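Local structure of putative phosphinothricin n-acetyltransferase (Acinetobacter baylyi, 2JLM) at the interface of chains A and B. The protein is an acetyltransferase of the GNAT family that probably transfers the acetyl group of acetyl-CoA to L-methionine sulfoximine and L-methionine sulfone. Numbering follows the deposited sequence. Chains: chain A/B, Putative phosphinothricin n-acetyltransferase.

Contact 1: the interface of chains A and B. Residues chain A 82-83, 130, 153, 166, 168; chain B 82-83, 88, 128, 150, 153, 168.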
ATOM      1  N   PHE A  82     -31.153  20.678 -22.591  1.00 16.65           N
ATOM      2  CA  PHE A  82     -30.819  19.659 -21.593  1.00 22.91           C
ATOM      3  C   PHE A  82     -30.010  18.499 -22.197  1.00 30.52           C
ATOM      4  O   PHE A  82     -28.896  18.202 -21.754  1.00 27.67           O
ATOM      5  CB  PHE A  82     -32.093  19.125 -20.933  1.00 31.49           C
ATOM      6  CG  PHE A  82     -31.872  17.918 -20.066  1.00 31.81           C
ATOM      7  CD1 PHE A  82     -32.571  16.750 -20.299  1.00 23.11           C
ATOM      8  CD2 PHE A  82     -30.964  17.954 -19.017  1.00 30.23           C
ATOM      9  CE1 PHE A  82     -32.379  15.641 -19.498  1.00 24.47           C
ATOM     10  CE2 PHE A  82     -30.770  16.852 -18.213  1.00 30.08           C
ATOM     11  CZ  PHE A  82     -31.479  15.693 -18.456  1.00 31.00           C
ATOM     12  N   ARG A  83     -30.579  17.833 -23.196  1.00 22.53           N
ATOM     13  CA  ARG A  83     -29.834  16.843 -23.981  1.00 23.19           C
ATOM     14  C   ARG A  83     -30.040  17.198 -25.456  1.00 31.61           C
ATOM     15  O   ARG A  83     -31.136  17.578 -25.859  1.00 38.32           O
ATOM     16  CB  ARG A  83     -30.304  15.402 -23.685  1.00 24.37           C
ATOM     17  CG  ARG A  83     -29.880  14.845 -22.317  1.00 13.22           C
ATOM     18  CD  ARG A  83     -30.661  13.552 -21.901  1.00 21.53           C
ATOM     19  NE  ARG A  83     -30.410  12.403 -22.786  1.00 33.85           N
ATOM     20  CZ  ARG A  83     -29.253  11.737 -22.883  1.00 32.01           C
ATOM     21  NH1 ARG A  83     -28.196  12.075 -22.152  1.00 26.88           N
ATOM     22  NH2 ARG A  83     -29.151  10.723 -23.730  1.00 28.07           N
ATOM     23  N   CYS A 130     -29.684  20.844 -12.750  1.00 17.17           N
ATOM     24  CA  CYS A 130     -28.617  19.932 -12.349  1.00 19.30           C
ATOM     25  C   CYS A 130     -27.780  20.590 -11.270  1.00 15.40           C
ATOM     26  O   CYS A 130     -27.122  21.592 -11.514  1.00 28.57           O
ATOM     27  CB  CYS A 130     -27.735  19.535 -13.528  1.00 23.64           C
ATOM     28  SG  CYS A 130     -26.376  18.385 -13.046  1.00 42.67           S
ATOM     29  N   ILE A 153     -26.676  11.100 -10.362  1.00 18.19           N
ATOM     30  CA  ILE A 153     -25.560  10.370 -10.919  1.00 18.77           C
ATOM     31  C   ILE A 153     -24.402  10.512  -9.932  1.00 27.63           C
ATOM     32  O   ILE A 153     -23.723  11.544  -9.890  1.00 28.84           O
ATOM     33  CB  ILE A 153     -25.155  10.880 -12.311  1.00 21.07           C
ATOM     34  CG1 ILE A 153     -26.380  11.017 -13.224  1.00 20.61           C
ATOM     35  CG2 ILE A 153     -24.138   9.938 -12.931  1.00 18.73           C
ATOM     36  CD1 ILE A 153     -26.934   9.709 -13.702  1.00 31.94           C
ATOM     37  N   ALA A 166     -24.132  14.524  -9.095  1.00 21.64           N
ATOM     38  CA  ALA A 166     -24.957  15.429  -9.893  1.00 30.10           C
ATOM     39  C   ALA A 166     -26.429  15.062  -9.770  1.00 25.92           C
ATOM     40  O   ALA A 166     -26.881  14.071 -10.350  1.00 25.34           O
ATOM     41  CB  ALA A 166     -24.518  15.408 -11.357  1.00 10.54           C
ATOM     42  N   PHE A 168     -30.475  15.595 -10.283  1.00 29.04           N
ATOM     43  CA  PHE A 168     -31.367  16.147 -11.291  1.00 13.68           C
ATOM     44  C   PHE A 168     -32.745  16.420 -10.704  1.00 24.69           C
ATOM     45  O   PHE A 168     -33.450  15.488 -10.318  1.00 20.13           O
ATOM     46  CB  PHE A 168     -31.435  15.213 -12.494  1.00 22.78           C
ATOM     47  CG  PHE A 168     -30.142  15.143 -13.251  1.00 33.97           C
ATOM     48  CD1 PHE A 168     -29.227  14.140 -12.995  1.00 36.26           C
ATOM     49  CD2 PHE A 168     -29.815  16.118 -14.178  1.00 39.88           C
ATOM     50  CE1 PHE A 168     -28.026  14.094 -13.674  1.00 58.26           C
ATOM     51  CE2 PHE A 168     -28.613  16.076 -14.860  1.00 38.54           C
ATOM     52  CZ  PHE A 168     -27.721  15.067 -14.610  1.00 39.46           C
TER
ATOM     53  N   PHE B  82     -21.128  12.427 -21.620  1.00 22.21           N
ATOM     54  CA  PHE B  82     -22.420  12.403 -20.954  1.00 24.79           C
ATOM     55  C   PHE B  82     -22.930  13.838 -20.903  1.00 23.45           C
ATOM     56  O   PHE B  82     -23.919  14.165 -21.535  1.00 33.22           O
ATOM     57  CB  PHE B  82     -22.287  11.822 -19.539  1.00 13.74           C
ATOM     58  CG  PHE B  82     -23.532  11.966 -18.696  1.00 14.48           C
ATOM     59  CD1 PHE B  82     -23.474  12.567 -17.448  1.00 18.16           C
ATOM     60  CD2 PHE B  82     -24.759  11.489 -19.151  1.00 24.49           C
ATOM     61  CE1 PHE B  82     -24.614  12.692 -16.659  1.00 16.71           C
ATOM     62  CE2 PHE B  82     -25.902  11.610 -18.372  1.00 21.80           C
ATOM     63  CZ  PHE B  82     -25.831  12.218 -17.124  1.00 18.37           C
ATOM     64  N   ARG B  83     -22.235  14.689 -20.151  1.00 28.10           N
ATOM     65  CA  ARG B  83     -22.505  16.119 -20.139  1.00 17.05           C
ATOM     66  C   ARG B  83     -21.206  16.847 -20.473  1.00 37.98           C
ATOM     67  O   ARG B  83     -20.128  16.476 -19.996  1.00 22.21           O
ATOM     68  CB  ARG B  83     -23.085  16.563 -18.777  1.00 13.66           C
ATOM     69  CG  ARG B  83     -24.517  16.064 -18.542  1.00 25.51           C
ATOM     70  CD  ARG B  83     -24.990  16.184 -17.089  1.00 25.09           C
ATOM     71  NE  ARG B  83     -24.904  17.551 -16.560  1.00 26.85           N
ATOM     72  CZ  ARG B  83     -25.758  18.533 -16.849  1.00 39.37           C
ATOM     73  NH1 ARG B  83     -26.769  18.321 -17.684  1.00 22.58           N
ATOM     74  NH2 ARG B  83     -25.591  19.738 -16.314  1.00 17.39           N
ATOM     75  N   TYR B  88     -16.806  16.528 -15.863  1.00 18.63           N
ATOM     76  CA  TYR B  88     -17.419  15.248 -16.225  1.00 27.46           C
ATOM     77  C   TYR B  88     -16.446  14.350 -16.997  1.00 15.01           C
ATOM     78  O   TYR B  88     -16.843  13.339 -17.580  1.00 33.30           O
ATOM     79  CB  TYR B  88     -18.666  15.477 -17.083  1.00 19.13           C
ATOM     80  CG  TYR B  88     -19.863  15.973 -16.320  1.00 18.12           C
ATOM     81  CD1 TYR B  88     -20.240  17.315 -16.380  1.00 18.43           C
ATOM     82  CD2 TYR B  88     -20.628  15.104 -15.550  1.00 17.86           C
ATOM     83  CE1 TYR B  88     -21.336  17.779 -15.680  1.00 15.26           C
ATOM     84  CE2 TYR B  88     -21.732  15.559 -14.844  1.00 29.27           C
ATOM     85  CZ  TYR B  88     -22.082  16.891 -14.918  1.00 32.05           C
ATOM     86  OH  TYR B  88     -23.180  17.337 -14.236  1.00 26.51           O
ATOM     87  N   VAL B 128     -22.852   5.817 -17.989  1.00 22.07           N
ATOM     88  CA  VAL B 128     -24.275   6.128 -17.827  1.00 13.64           C
ATOM     89  C   VAL B 128     -25.063   5.660 -19.030  1.00 15.88           C
ATOM     90  O   VAL B 128     -24.707   5.950 -20.165  1.00 17.25           O
ATOM     91  CB  VAL B 128     -24.530   7.636 -17.694  1.00 23.74           C
ATOM     92  CG1 VAL B 128     -26.050   7.914 -17.597  1.00 22.75           C
ATOM     93  CG2 VAL B 128     -23.804   8.189 -16.492  1.00 11.50           C
ATOM     94  N   SER B 150     -30.123   5.331 -11.380  1.00 19.74           N
ATOM     95  CA  SER B 150     -29.735   6.614 -10.809  1.00 21.21           C
ATOM     96  C   SER B 150     -30.967   7.474 -10.613  1.00 41.57           C
ATOM     97  O   SER B 150     -31.055   8.253  -9.660  1.00 18.34           O
ATOM     98  CB  SER B 150     -28.747   7.341 -11.722  1.00 23.26           C
ATOM     99  OG  SER B 150     -27.583   6.566 -11.928  1.00 27.26           O
ATOM    100  N   ILE B 153     -36.193  10.911 -15.305  1.00 18.15           N
ATOM    101  CA  ILE B 153     -36.790  12.197 -15.580  1.00 29.60           C
ATOM    102  C   ILE B 153     -38.052  11.964 -16.383  1.00 27.42           C
ATOM    103  O   ILE B 153     -37.995  11.567 -17.545  1.00 20.78           O
ATOM    104  CB  ILE B 153     -35.834  13.110 -16.352  1.00 18.16           C
ATOM    105  CG1 ILE B 153     -34.581  13.357 -15.510  1.00 23.19           C
ATOM    106  CG2 ILE B 153     -36.540  14.405 -16.714  1.00 15.16           C
ATOM    107  CD1 ILE B 153     -33.466  14.073 -16.232  1.00 21.84           C
ATOM    108  N   PHE B 168     -32.094   6.710 -16.117  1.00 18.16           N
ATOM    109  CA  PHE B 168     -30.637   6.721 -16.142  1.00 22.70           C
ATOM    110  C   PHE B 168     -30.098   5.643 -15.245  1.00 29.33           C
ATOM    111  O   PHE B 168     -30.469   5.564 -14.071  1.00 18.52           O
ATOM    112  CB  PHE B 168     -30.085   8.077 -15.697  1.00 25.28           C
ATOM    113  CG  PHE B 168     -30.430   9.186 -16.629  1.00 31.32           C
ATOM    114  CD1 PHE B 168     -31.656   9.827 -16.531  1.00 31.77           C
ATOM    115  CD2 PHE B 168     -29.546   9.574 -17.631  1.00 27.89           C
ATOM    116  CE1 PHE B 168     -31.987  10.858 -17.402  1.00 40.42           C
ATOM    117  CE2 PHE B 168     -29.867  10.594 -18.509  1.00 43.52           C
ATOM    118  CZ  PHE B 168     -31.091  11.242 -18.395  1.00 30.85           C
TER
HETATM  119  O   HOH W   1     -27.570  16.442 -19.541  1.00 26.89           O

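Contact 2: the interface of chains A and B. Residues chain A 150-153; chain B 150-153, 170.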
ATOM      1  N   SER A 150     -35.568  13.901  -9.462  1.00 13.66           N
ATOM      2  CA  SER A 150     -35.623  12.812 -10.448  1.00 23.95           C
ATOM      3  C   SER A 150     -34.578  11.729 -10.201  1.00 40.46           C
ATOM      4  O   SER A 150     -34.826  10.555 -10.469  1.00 32.66           O
ATOM      5  CB  SER A 150     -35.436  13.361 -11.866  1.00 19.32           C
ATOM      6  OG  SER A 150     -36.326  14.425 -12.135  1.00 25.45           O
ATOM      7  N   GLY A 151     -33.400  12.127  -9.719  1.00 33.51           N
ATOM      8  CA  GLY A 151     -32.354  11.172  -9.390  1.00 25.78           C
ATOM      9  C   GLY A 151     -30.969  11.787  -9.314  1.00 32.03           C
ATOM     10  O   GLY A 151     -30.804  12.994  -9.448  1.00 19.92           O
ATOM     11  N   THR A 152     -29.962  10.944  -9.128  1.00 26.22           N
ATOM     12  CA  THR A 152     -28.599  11.413  -8.934  1.00 18.54           C
ATOM     13  C   THR A 152     -27.581  10.502  -9.593  1.00 37.30           C
ATOM     14  O   THR A 152     -27.620   9.283  -9.411  1.00 22.46           O
ATOM     15  CB  THR A 152     -28.268  11.474  -7.453  1.00 23.11           C
ATOM     16  OG1 THR A 152     -29.155  12.395  -6.816  1.00 19.89           O
ATOM     17  CG2 THR A 152     -26.813  11.913  -7.240  1.00 23.58           C
ATOM     18  N   ILE A 153     -26.676  11.100 -10.362  1.00 18.19           N
ATOM     19  CA  ILE A 153     -25.560  10.370 -10.919  1.00 18.77           C
ATOM     20  C   ILE A 153     -24.402  10.512  -9.932  1.00 27.63           C
ATOM     21  O   ILE A 153     -23.723  11.544  -9.890  1.00 28.84           O
ATOM     22  CB  ILE A 153     -25.155  10.880 -12.311  1.00 21.07           C
ATOM     23  CG1 ILE A 153     -26.380  11.017 -13.224  1.00 20.61           C
ATOM     24  CG2 ILE A 153     -24.138   9.938 -12.931  1.00 18.73           C
ATOM     25  CD1 ILE A 153     -26.934   9.709 -13.702  1.00 31.94           C
TER
ATOM     26  N   SER B 150     -30.123   5.331 -11.380  1.00 19.74           N
ATOM     27  CA  SER B 150     -29.735   6.614 -10.809  1.00 21.21           C
ATOM     28  C   SER B 150     -30.967   7.474 -10.613  1.00 41.57           C
ATOM     29  O   SER B 150     -31.055   8.253  -9.660  1.00 18.34           O
ATOM     30  CB  SER B 150     -28.747   7.341 -11.722  1.00 23.26           C
ATOM     31  OG  SER B 150     -27.583   6.566 -11.928  1.00 27.26           O
ATOM     32  N   GLY B 151     -31.909   7.342 -11.539  1.00 20.85           N
ATOM     33  CA  GLY B 151     -33.169   8.040 -11.438  1.00 29.01           C
ATOM     34  C   GLY B 151     -33.825   8.157 -12.788  1.00 17.25           C
ATOM     35  O   GLY B 151     -33.284   7.705 -13.797  1.00 19.53           O
ATOM     36  N   THR B 152     -34.985   8.802 -12.800  1.00 30.21           N
ATOM     37  CA  THR B 152     -35.793   8.913 -14.003  1.00 21.60           C
ATOM     38  C   THR B 152     -36.383  10.313 -14.141  1.00 30.11           C
ATOM     39  O   THR B 152     -36.968  10.856 -13.208  1.00 20.56           O
ATOM     40  CB  THR B 152     -36.919   7.879 -13.977  1.00 24.83           C
ATOM     41  OG1 THR B 152     -36.342   6.566 -13.959  1.00 24.88           O
ATOM     42  CG2 THR B 152     -37.822   8.035 -15.208  1.00 20.68           C
ATOM     43  N   ILE B 153     -36.193  10.911 -15.305  1.00 18.15           N
ATOM     44  CA  ILE B 153     -36.790  12.197 -15.580  1.00 29.60           C
ATOM     45  C   ILE B 153     -38.052  11.964 -16.383  1.00 27.42           C
ATOM     46  O   ILE B 153     -37.995  11.567 -17.545  1.00 20.78           O
ATOM     47  CB  ILE B 153     -35.834  13.110 -16.352  1.00 18.16           C
ATOM     48  CG1 ILE B 153     -34.581  13.357 -15.510  1.00 23.19           C
ATOM     49  CG2 ILE B 153     -36.540  14.405 -16.714  1.00 15.16           C
ATOM     50  CD1 ILE B 153     -33.466  14.073 -16.232  1.00 21.84           C
ATOM     51  N   GLN B 170     -26.377   3.865 -14.073  1.00 19.14           N
ATOM     52  CA  GLN B 170     -24.934   4.057 -14.039  1.00 28.93           C
ATOM     53  C   GLN B 170     -24.150   2.861 -13.496  1.00 30.30           C
ATOM     54  O   GLN B 170     -24.584   2.154 -12.575  1.00 18.96           O
ATOM     55  CB  GLN B 170     -24.582   5.281 -13.210  1.00 14.56           C
ATOM     56  CG  GLN B 170     -24.702   5.051 -11.712  1.00 15.92           C
ATOM     57  CD  GLN B 170     -24.368   6.288 -10.922  1.00 18.25           C
ATOM     58  OE1 GLN B 170     -25.257   6.979 -10.428  1.00 26.46           O
ATOM     59  NE2 GLN B 170     -23.075   6.582 -10.798  1.00 25.44           N
TER
HETATM   60  O   HOH W   2     -29.058   7.969  -7.245  1.00 37.99           O

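Contact 1: the interface of chains A and B
A bridging water oxygen is the best-held polar atom, with two partners, one from each chain. NH1 of B:Arg83 bonds this water at 2.8 Å. The backbone carbonyl O of A:Phe82 lies 3.1 Å from the same water, which so joins the chains. NE of B:Arg83 donates separately to the phenol oxygen OH of B:Tyr88 at 2.9 Å, in the guanidinium plane. The B:Arg83 chain is bent at chi3 (56°), and its CB sits over the centre of the B:Tyr88 ring. Together these contacts should fix the rotation of the guanidinium. NH2 of B:Arg83 lies 3.5 Å from CB of A:Cys130, whose SG also touches the phenol oxygen of B:Tyr88. CD of B:Arg83 meets the ring edge of A:Phe168 at CZ, tip to tip, with ring and guanidinium planes 81° apart. The rest is apolar. CD1 of B:Ile153 meets CZ of A:Phe82 tip to tip at 3.4 Å; the A:Phe82 ring points there with CG anti to the backbone N (chi1 170°). The twin pair is looser, CG1 of A:Ile153 lying 4.1 Å from CZ of B:Phe82. The B:Phe82 ring is sandwiched within its own chain by CG2 of B:Val128 and CG of B:Arg83. CD1 of A:Ile153 instead packs on CB of B:Ser150, 3.6 Å away. The patch forms part of a two-fold symmetric interface. It probably helps hold two acetyltransferase subunits together, by apolar packing and a water-bridged arginine.

Contact 2: the interface of chains A and B
The serine side chains lie against the isoleucines of the opposite chain, and B:Gln170 passes alongside one of these. CB of A:Ser150 makes the contact by its backbone position, 3.7 Å from CG1 of B:Ile153. The first torsion sets OG of A:Ser150 anti to the carbonyl carbon and beside the backbone N (chi1 -52°), 3.9 Å from CG1 of B:Ile153. OG of B:Ser150 is placed in the same way. Its CB faces the CD1 end of A:Ile153, for the two isoleucines differ beyond CG1: chi2 is -73° in A:Ile153 and 171° in B:Ile153. Both serine CB atoms also lie close to the threonine carbonyl opposite.

B:Gln170, on strand 162-172, runs alongside A:Ile153 in the opposite direction, so the two slide past each other. Its CG takes the crowded position between the backbone N and the carbonyl carbon, and the chain is extended beyond it. The amide end thus reaches A:Ile153, with OE1 of B:Gln170 3.4 Å from CA of A:Ile153 and NE2 near CG2.

The backbone holds these side chains in place. Strand 148-153 of each chain runs antiparallel to its twin, in a beta bridge at A:Gly151 and B:Gly151, whose CA atoms are 3.8 Å apart. The serines and threonines flank the glycine bridge. The amide N of B:Thr152 donates to the carbonyl O of A:Ser150 at 2.9 Å. The amide N of A:Thr152 donates to O of B:Ser150 at 3.0 Å. Neither bond is straight. Each donor stands above the plane of its carbonyl and not on a lone pair. A water lies 2.9 Å from O of A:Thr152 and also bonds O of B:Ser150, giving that carbonyl a second partner. The hydroxyl OG of B:Ser150 probably helps fix the amide of B:Gln170, donating in plane to a lone pair of its OE1 at 2.8 Å.

Contact 1 and contact 2 are adjoining parts of one two-fold interface, their C-alpha centres about 7 Å apart. They share A:Ile153, B:Ser150 and B:Ile153. Strand 148-153 of each chain serves both: its backbone pairs with its twin in contact 2, while the isoleucine side chains reach into the apolar patch of contact 1. Strand 162-172 also contributes to both. Direct backbone bonds thus probably set the register of the subunits beside a packed, water-bridged region. The deposited assembly holds six copies, and this pairing may be a dimer unit within it, though the structure alone does not show which form acts in solution.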